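Local coordinates for phosphatidylglycerophosphatase and protein-tyrosine phosphatase 1 (Mus musculus, PDB 3RGO) that dephosphorylates phosphatidylglycerophosphate to phosphatidylglycerol, an essential step on the mitochondrial route to cardiolipin, at residues 74-79 / 151-156. Residues are numbered along the deposited sequence; the frame is centred on the assembly and turned at random.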
loop_
_atom_site.group_PDB
_atom_site.type_symbol
_atom_site.label_atom_id
_atom_site.label_comp_id
_atom_site.label_asym_id
_atom_site.label_seq_id
_atom_site.Cartn_x
_atom_site.Cartn_y
_atom_site.Cartn_z
ATOM N N ASN A 74 -11.786 0.759 3.405
ATOM C CA ASN A 74 -10.846 0.086 2.519
ATOM C C ASN A 74 -9.396 0.383 2.884
ATOM O O ASN A 74 -8.500 -0.413 2.604
ATOM C CB ASN A 74 -11.138 0.433 1.056
ATOM C CG ASN A 74 -12.339 -0.326 0.507
ATOM O OD1 ASN A 74 -12.967 0.097 -0.463
ATOM N ND2 ASN A 74 -12.664 -1.454 1.134
ATOM N N LEU A 75 -9.180 1.531 3.519
ATOM C CA LEU A 75 -7.887 1.862 4.101
ATOM C C LEU A 75 -7.574 0.870 5.220
ATOM O O LEU A 75 -6.454 0.369 5.325
ATOM C CB LEU A 75 -7.912 3.289 4.650
ATOM C CG LEU A 75 -6.881 4.303 4.141
ATOM C CD1 LEU A 75 -6.459 4.023 2.702
ATOM C CD2 LEU A 75 -7.406 5.730 4.300
ATOM N N HIS A 76 -8.575 0.591 6.056
ATOM C CA HIS A 76 -8.429 -0.401 7.118
ATOM C C HIS A 76 -8.233 -1.795 6.533
ATOM O O HIS A 76 -7.455 -2.595 7.053
ATOM C CB HIS A 76 -9.645 -0.395 8.054
ATOM C CG HIS A 76 -9.630 0.714 9.061
ATOM N ND1 HIS A 76 -10.443 1.821 8.959
ATOM C CD2 HIS A 76 -8.898 0.885 10.187
ATOM C CE1 HIS A 76 -10.213 2.628 9.981
ATOM N NE2 HIS A 76 -9.281 2.082 10.741
ATOM N N LYS A 77 -8.943 -2.086 5.446
ATOM C CA LYS A 77 -8.772 -3.364 4.764
ATOM C C LYS A 77 -7.330 -3.526 4.297
ATOM O O LYS A 77 -6.714 -4.576 4.492
ATOM C CB LYS A 77 -9.727 -3.483 3.573
ATOM C CG LYS A 77 -11.057 -4.134 3.905
ATOM C CD LYS A 77 -11.872 -4.393 2.647
ATOM C CE LYS A 77 -13.186 -5.089 2.973
ATOM N NZ LYS A 77 -13.988 -5.358 1.747
ATOM N N GLY A 78 -6.796 -2.474 3.687
ATOM C CA GLY A 78 -5.433 -2.493 3.186
ATOM C C GLY A 78 -4.431 -2.679 4.306
ATOM O O GLY A 78 -3.503 -3.475 4.201
ATOM N N VAL A 79 -4.632 -1.946 5.395
ATOM C CA VAL A 79 -3.716 -2.006 6.522
ATOM C C VAL A 79 -3.760 -3.373 7.215
ATOM O O VAL A 79 -2.719 -3.955 7.517
ATOM C CB VAL A 79 -3.996 -0.867 7.525
ATOM C CG1 VAL A 79 -3.130 -1.017 8.765
ATOM C CG2 VAL A 79 -3.766 0.489 6.848
ATOM N N THR A 151 -6.507 6.272 16.773
ATOM C CA THR A 151 -6.335 6.720 18.147
ATOM C C THR A 151 -7.490 6.262 19.042
ATOM O O THR A 151 -7.274 5.806 20.167
ATOM C CB THR A 151 -6.218 8.256 18.208
ATOM O OG1 THR A 151 -5.164 8.687 17.336
ATOM C CG2 THR A 151 -5.924 8.716 19.627
ATOM N N ALA A 152 -8.713 6.380 18.533
ATOM C CA ALA A 152 -9.900 6.011 19.295
ATOM C C ALA A 152 -9.992 4.501 19.512
ATOM O O ALA A 152 -10.498 4.043 20.537
ATOM C CB ALA A 152 -11.155 6.532 18.610
ATOM N N ARG A 153 -9.508 3.729 18.545
ATOM C CA ARG A 153 -9.506 2.279 18.676
ATOM C C ARG A 153 -8.433 1.872 19.676
ATOM O O ARG A 153 -8.586 0.889 20.406
ATOM C CB ARG A 153 -9.265 1.609 17.323
ATOM C CG ARG A 153 -10.141 0.389 17.070
ATOM C CD ARG A 153 -9.974 -0.131 15.648
ATOM N NE ARG A 153 -10.081 0.935 14.653
ATOM C CZ ARG A 153 -11.226 1.363 14.130
ATOM N NH1 ARG A 153 -12.375 0.817 14.506
ATOM N NH2 ARG A 153 -11.225 2.338 13.232
ATOM N N ALA A 154 -7.354 2.650 19.710
ATOM C CA ALA A 154 -6.255 2.414 20.639
ATOM C C ALA A 154 -6.676 2.652 22.089
ATOM O O ALA A 154 -6.217 1.955 22.996
ATOM C CB ALA A 154 -5.058 3.289 20.281
ATOM N N ALA A 155 -7.554 3.630 22.303
ATOM C CA ALA A 155 -8.020 3.960 23.652
ATOM C C ALA A 155 -8.971 2.906 24.223
ATOM O O ALA A 155 -9.249 2.892 25.425
ATOM C CB ALA A 155 -8.673 5.340 23.672
ATOM N N LYS A 156 -9.471 2.027 23.357
ATOM C CA LYS A 156 -10.365 0.954 23.787
ATOM C C LYS A 156 -9.609 -0.200 24.446
ATOM O O LYS A 156 -10.201 -1.015 25.155
ATOM C CB LYS A 156 -11.176 0.418 22.603
ATOM C CG LYS A 156 -12.354 1.283 22.187
ATOM C CD LYS A 156 -13.108 0.643 21.028
ATOM C CE LYS A 156 -14.381 1.398 20.703
ATOM N NZ LYS A 156 -14.108 2.826 20.381
#
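The last turns of helix 137-154, the C-terminal helix of this dual-specificity phosphatase, face helix 72-88, and between 74-79 and 151-156 the contact rests on H76 and R153 alone. These reach for each other from opposite directions. The backbones are well separated, with CA of H76 and CA of R153 11.9 Å apart even at this nearest point, and the two long side chains span the distance. H76 sets its CG beside the backbone N and anti to the carbonyl carbon (chi1 -79°), and its ring points its far corner at the arginine. There NE2 of H76 lies 3.2 Å from NH2 of R153, with CE1 of the same ring at 3.4 Å from that nitrogen. The guanidinium stands almost upright to the imidazole, the planes 83° apart. The R153 chain, extended at chi2, is bent at chi3 (-49°), and NH2 is its atom nearest H76. In the phosphatase fold, L75 and V79 of helix 72-88 pack on helix 102-115 as well as on V142 and F146 of the C-terminal helix. H76 lies at the outer margin of that packing, its ring against F146 and its side chain also touching E149 and I150, while ND1 makes a weak hydrogen bond to the carbonyl oxygen of L72. OE1 of E149 also forms a long, weak ion pair with NH2 of R153.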